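PDB 3N7X: capsid protein from Infectious hypodermal and hematopoietic necrosis virus, which builds the icosahedral, calcium-binding shell of this shrimp-infecting brevidensovirus, a parvovirus, from sixty copies of a beta-barrel subunit. Local coordinates for residues Ser45-Phe56 and Arg284-Val295. Sequence-based numbering, arbitrary orientation.
With CA (calcium ion), chain B.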
loop_
_atom_site.group_PDB
_atom_site.type_symbol
_atom_site.label_atom_id
_atom_site.label_comp_id
_atom_site.label_asym_id
_atom_site.label_seq_id
_atom_site.Cartn_x
_atom_site.Cartn_y
_atom_site.Cartn_z
ATOM N N SER A 45 -77.383 -36.004 20.100
ATOM C CA SER A 45 -77.465 -37.108 21.038
ATOM C C SER A 45 -76.811 -36.829 22.382
ATOM O O SER A 45 -76.243 -35.762 22.598
ATOM C CB SER A 45 -76.799 -38.328 20.410
ATOM O OG SER A 45 -75.458 -38.025 20.051
ATOM N N ILE A 46 -76.893 -37.809 23.277
ATOM C CA ILE A 46 -76.298 -37.701 24.601
ATOM C C ILE A 46 -75.456 -38.941 24.871
ATOM O O ILE A 46 -75.660 -39.984 24.247
ATOM C CB ILE A 46 -77.368 -37.596 25.687
ATOM C CG1 ILE A 46 -78.326 -38.782 25.574
ATOM C CG2 ILE A 46 -78.096 -36.273 25.572
ATOM C CD1 ILE A 46 -79.316 -38.870 26.709
ATOM N N HIS A 47 -74.515 -38.823 25.805
ATOM C CA HIS A 47 -73.627 -39.931 26.150
ATOM C C HIS A 47 -73.788 -40.347 27.604
ATOM O O HIS A 47 -73.834 -39.507 28.498
ATOM C CB HIS A 47 -72.173 -39.532 25.884
ATOM C CG HIS A 47 -71.869 -39.302 24.436
ATOM N ND1 HIS A 47 -71.358 -40.287 23.615
ATOM C CD2 HIS A 47 -72.049 -38.212 23.649
ATOM C CE1 HIS A 47 -71.233 -39.810 22.387
ATOM N NE2 HIS A 47 -71.646 -38.555 22.381
ATOM N N ILE A 48 -73.882 -41.652 27.833
ATOM C CA ILE A 48 -74.030 -42.179 29.180
ATOM C C ILE A 48 -73.007 -43.277 29.403
ATOM O O ILE A 48 -72.897 -44.203 28.597
ATOM C CB ILE A 48 -75.433 -42.804 29.427
ATOM C CG1 ILE A 48 -76.536 -41.768 29.222
ATOM C CG2 ILE A 48 -75.519 -43.335 30.846
ATOM C CD1 ILE A 48 -76.914 -41.550 27.784
ATOM N N THR A 49 -72.260 -43.172 30.496
ATOM C CA THR A 49 -71.268 -44.180 30.829
ATOM C C THR A 49 -71.786 -45.061 31.961
ATOM O O THR A 49 -72.376 -44.570 32.922
ATOM C CB THR A 49 -69.941 -43.543 31.269
ATOM O OG1 THR A 49 -69.348 -42.867 30.154
ATOM C CG2 THR A 49 -68.975 -44.614 31.778
ATOM N N PHE A 50 -71.573 -46.364 31.828
ATOM C CA PHE A 50 -71.995 -47.320 32.841
ATOM C C PHE A 50 -70.746 -47.887 33.488
ATOM O O PHE A 50 -69.784 -48.225 32.793
ATOM C CB PHE A 50 -72.800 -48.446 32.195
ATOM C CG PHE A 50 -74.136 -48.007 31.679
ATOM C CD1 PHE A 50 -75.280 -48.155 32.460
ATOM C CD2 PHE A 50 -74.248 -47.398 30.429
ATOM C CE1 PHE A 50 -76.521 -47.703 32.007
ATOM C CE2 PHE A 50 -75.482 -46.943 29.966
ATOM C CZ PHE A 50 -76.622 -47.095 30.760
ATOM N N GLN A 51 -70.756 -47.983 34.816
ATOM C CA GLN A 51 -69.607 -48.506 35.551
ATOM C C GLN A 51 -70.075 -49.323 36.739
ATOM O O GLN A 51 -71.063 -48.970 37.381
ATOM C CB GLN A 51 -68.736 -47.355 36.061
ATOM C CG GLN A 51 -68.260 -46.407 34.981
ATOM C CD GLN A 51 -67.706 -45.109 35.539
ATOM O OE1 GLN A 51 -68.346 -44.451 36.361
ATOM N NE2 GLN A 51 -66.518 -44.725 35.082
ATOM N N THR A 52 -69.368 -50.413 37.030
ATOM C CA THR A 52 -69.707 -51.257 38.170
ATOM C C THR A 52 -68.534 -52.167 38.536
ATOM O O THR A 52 -67.571 -52.281 37.778
ATOM C CB THR A 52 -70.956 -52.126 37.884
ATOM O OG1 THR A 52 -71.426 -52.703 39.111
ATOM C CG2 THR A 52 -70.624 -53.248 36.897
ATOM N N ARG A 53 -68.616 -52.808 39.702
ATOM C CA ARG A 53 -67.561 -53.710 40.156
ATOM C C ARG A 53 -68.197 -54.996 40.680
ATOM O O ARG A 53 -69.263 -54.957 41.288
ATOM C CB ARG A 53 -66.737 -53.056 41.266
ATOM C CG ARG A 53 -66.398 -51.586 41.041
ATOM C CD ARG A 53 -65.436 -51.114 42.122
ATOM N NE ARG A 53 -65.316 -49.662 42.202
ATOM C CZ ARG A 53 -66.154 -48.875 42.873
ATOM N NH1 ARG A 53 -67.183 -49.398 43.524
ATOM N NH2 ARG A 53 -65.949 -47.564 42.908
ATOM N N ARG A 54 -67.539 -56.131 40.461
ATOM C CA ARG A 54 -68.075 -57.418 40.901
ATOM C C ARG A 54 -67.002 -58.374 41.405
ATOM O O ARG A 54 -65.808 -58.153 41.182
ATOM C CB ARG A 54 -68.824 -58.075 39.740
ATOM C CG ARG A 54 -69.995 -57.251 39.276
ATOM C CD ARG A 54 -70.609 -57.728 37.983
ATOM N NE ARG A 54 -71.763 -56.886 37.676
ATOM C CZ ARG A 54 -72.351 -56.798 36.485
ATOM N NH1 ARG A 54 -71.903 -57.507 35.456
ATOM N NH2 ARG A 54 -73.380 -55.975 36.324
ATOM N N TYR A 55 -67.435 -59.426 42.100
ATOM C CA TYR A 55 -66.519 -60.451 42.593
ATOM C C TYR A 55 -66.819 -61.715 41.802
ATOM O O TYR A 55 -67.989 -62.088 41.650
ATOM C CB TYR A 55 -66.750 -60.801 44.065
ATOM C CG TYR A 55 -66.524 -59.715 45.087
ATOM C CD1 TYR A 55 -65.377 -58.923 45.069
ATOM C CD2 TYR A 55 -67.440 -59.525 46.123
ATOM C CE1 TYR A 55 -65.151 -57.968 46.062
ATOM C CE2 TYR A 55 -67.223 -58.581 47.117
ATOM C CZ TYR A 55 -66.080 -57.805 47.085
ATOM O OH TYR A 55 -65.877 -56.877 48.081
ATOM N N PHE A 56 -65.774 -62.369 41.306
ATOM C CA PHE A 56 -65.938 -63.616 40.570
ATOM C C PHE A 56 -65.089 -64.689 41.242
ATOM O O PHE A 56 -64.011 -64.394 41.777
ATOM C CB PHE A 56 -65.475 -63.479 39.114
ATOM C CG PHE A 56 -66.356 -62.607 38.258
ATOM C CD1 PHE A 56 -67.680 -62.361 38.605
ATOM C CD2 PHE A 56 -65.869 -62.080 37.060
ATOM C CE1 PHE A 56 -68.507 -61.605 37.772
ATOM C CE2 PHE A 56 -66.686 -61.325 36.217
ATOM C CZ PHE A 56 -68.009 -61.087 36.574
ATOM N N ARG A 284 -60.594 -65.989 43.692
ATOM C CA ARG A 284 -61.587 -64.928 43.631
ATOM C C ARG A 284 -60.895 -63.686 43.107
ATOM O O ARG A 284 -59.785 -63.356 43.529
ATOM C CB ARG A 284 -62.163 -64.636 45.011
ATOM C CG ARG A 284 -62.838 -63.268 45.131
ATOM C CD ARG A 284 -63.403 -63.164 46.518
ATOM N NE ARG A 284 -63.853 -61.841 46.948
ATOM C CZ ARG A 284 -63.083 -60.765 47.028
ATOM N NH1 ARG A 284 -61.809 -60.821 46.682
ATOM N NH2 ARG A 284 -63.572 -59.649 47.537
ATOM N N VAL A 285 -61.552 -62.994 42.190
ATOM C CA VAL A 285 -60.980 -61.787 41.620
ATOM C C VAL A 285 -62.010 -60.676 41.653
ATOM O O VAL A 285 -63.188 -60.919 41.907
ATOM C CB VAL A 285 -60.560 -62.000 40.140
ATOM C CG1 VAL A 285 -59.616 -63.184 40.024
ATOM C CG2 VAL A 285 -61.793 -62.211 39.274
ATOM N N GLN A 286 -61.552 -59.453 41.410
ATOM C CA GLN A 286 -62.449 -58.312 41.347
ATOM C C GLN A 286 -62.544 -58.011 39.859
ATOM O O GLN A 286 -61.546 -58.089 39.141
ATOM C CB GLN A 286 -61.876 -57.097 42.078
ATOM C CG GLN A 286 -62.856 -55.935 42.121
ATOM C CD GLN A 286 -62.295 -54.703 42.798
ATOM O OE1 GLN A 286 -61.652 -54.795 43.844
ATOM N NE2 GLN A 286 -62.551 -53.536 42.214
ATOM N N ALA A 287 -63.739 -57.688 39.388
ATOM C CA ALA A 287 -63.917 -57.393 37.977
ATOM C C ALA A 287 -64.623 -56.059 37.809
ATOM O O ALA A 287 -65.761 -55.891 38.249
ATOM C CB ALA A 287 -64.717 -58.505 37.312
ATOM N N ASP A 288 -63.941 -55.110 37.180
ATOM C CA ASP A 288 -64.514 -53.791 36.957
ATOM C C ASP A 288 -65.018 -53.696 35.520
ATOM O O ASP A 288 -64.295 -54.018 34.573
ATOM C CB ASP A 288 -63.472 -52.708 37.261
ATOM C CG ASP A 288 -62.999 -52.742 38.720
ATOM O OD1 ASP A 288 -63.752 -53.252 39.587
ATOM O OD2 ASP A 288 -61.881 -52.248 39.004
ATOM N N PHE A 289 -66.270 -53.267 35.375
ATOM C CA PHE A 289 -66.928 -53.154 34.076
ATOM C C PHE A 289 -67.252 -51.729 33.693
ATOM O O PHE A 289 -67.508 -50.888 34.555
ATOM C CB PHE A 289 -68.257 -53.912 34.084
ATOM C CG PHE A 289 -68.120 -55.398 34.192
ATOM C CD1 PHE A 289 -68.357 -56.211 33.086
ATOM C CD2 PHE A 289 -67.786 -55.995 35.407
ATOM C CE1 PHE A 289 -68.267 -57.603 33.188
ATOM C CE2 PHE A 289 -67.692 -57.382 35.519
ATOM C CZ PHE A 289 -67.934 -58.188 34.407
ATOM N N PHE A 290 -67.277 -51.470 32.390
ATOM C CA PHE A 290 -67.633 -50.152 31.892
ATOM C C PHE A 290 -68.184 -50.273 30.473
ATOM O O PHE A 290 -67.805 -51.172 29.717
ATOM C CB PHE A 290 -66.421 -49.212 31.877
ATOM C CG PHE A 290 -65.480 -49.465 30.738
ATOM C CD1 PHE A 290 -64.492 -50.447 30.836
ATOM C CD2 PHE A 290 -65.628 -48.775 29.536
ATOM C CE1 PHE A 290 -63.666 -50.743 29.749
ATOM C CE2 PHE A 290 -64.808 -49.062 28.441
ATOM C CZ PHE A 290 -63.825 -50.051 28.550
ATOM N N LEU A 291 -69.084 -49.360 30.126
ATOM C CA LEU A 291 -69.667 -49.322 28.797
ATOM C C LEU A 291 -70.042 -47.883 28.473
ATOM O O LEU A 291 -70.624 -47.178 29.303
ATOM C CB LEU A 291 -70.898 -50.222 28.714
ATOM C CG LEU A 291 -71.594 -50.209 27.345
ATOM C CD1 LEU A 291 -72.257 -51.552 27.085
ATOM C CD2 LEU A 291 -72.614 -49.072 27.288
ATOM N N HIS A 292 -69.683 -47.450 27.267
ATOM C CA HIS A 292 -69.983 -46.100 26.809
ATOM C C HIS A 292 -71.137 -46.173 25.825
ATOM O O HIS A 292 -71.007 -46.721 24.727
ATOM C CB HIS A 292 -68.758 -45.463 26.144
ATOM C CG HIS A 292 -67.598 -45.276 27.074
ATOM N ND1 HIS A 292 -67.699 -44.579 28.262
ATOM C CD2 HIS A 292 -66.315 -45.708 26.999
ATOM C CE1 HIS A 292 -66.530 -44.590 28.879
ATOM N NE2 HIS A 292 -65.673 -45.268 28.135
ATOM N N LEU A 293 -72.271 -45.618 26.237
ATOM C CA LEU A 293 -73.470 -45.624 25.422
ATOM C C LEU A 293 -73.780 -44.237 24.882
ATOM O O LEU A 293 -73.531 -43.227 25.543
ATOM C CB LEU A 293 -74.648 -46.107 26.259
ATOM C CG LEU A 293 -75.958 -46.344 25.509
ATOM C CD1 LEU A 293 -75.861 -47.630 24.705
ATOM C CD2 LEU A 293 -77.100 -46.439 26.500
ATOM N N GLU A 294 -74.307 -44.191 23.665
ATOM C CA GLU A 294 -74.696 -42.926 23.065
ATOM C C GLU A 294 -76.152 -43.102 22.678
ATOM O O GLU A 294 -76.518 -44.060 21.996
ATOM C CB GLU A 294 -73.850 -42.590 21.832
ATOM C CG GLU A 294 -74.306 -41.310 21.131
ATOM C CD GLU A 294 -73.384 -40.863 19.997
ATOM O OE1 GLU A 294 -72.617 -41.698 19.466
ATOM O OE2 GLU A 294 -73.437 -39.668 19.625
ATOM N N VAL A 295 -76.987 -42.188 23.147
ATOM C CA VAL A 295 -78.404 -42.256 22.865
ATOM C C VAL A 295 -78.849 -41.040 22.084
ATOM O O VAL A 295 -78.470 -39.901 22.368
ATOM C CB VAL A 295 -79.233 -42.346 24.155
ATOM C CG1 VAL A 295 -80.710 -42.437 23.814
ATOM C CG2 VAL A 295 -78.798 -43.553 24.966
HETATM CA CA CA B . -70.299 -62.508 42.226
HETATM O O HOH W 1 -70.110 -42.897 25.014
HETATM O O HOH W 2 -69.340 -63.361 44.270
HETATM O O HOH W 3 -69.576 -64.756 41.929
HETATM O O HOH W 4 -70.993 -60.603 40.917
#
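Phe56 and Phe289, the two residues with the most surface buried by the contact, meet rim to rim on one face of an antiparallel strand pair in the capsid beta-barrel. Their planes stand at 79°, and Phe56 CZ approaches Phe289 CZ at 3.6 Å, at the edge of the Phe289 ring and near its plane. Phe56 CE2 also touches Ala287 CB, at 3.6 Å. Over a face of Phe289 lies the guanidinium of Arg54, its CZ 4.8 Å from the ring centroid and 13° off the normal, a cation-pi contact; Arg54 NH2 is held by Leu81 O. Twelve backbone hydrogen bonds, from Ile46–Val295 to Phe56–Val285, fix the register, while strand 111-131 pairs with the other edge of 284-295. On the opposite face Glu294, with CG anti to the backbone N (chi1 176°), sets CG over the His47 ring, 4.0 Å from its centroid, a CH-pi contact. Ser45 OG donates to the anti side of Glu294 OE2 at 2.6 Å, and OE1 is hydrogen-bonded to His114 NE2. At the far end of the pair the carbonyl oxygen of Tyr55 binds calcium at 2.4 Å, with three waters, Gln176 O and Glu191 OE2 of a neighbouring subunit completing six ligands.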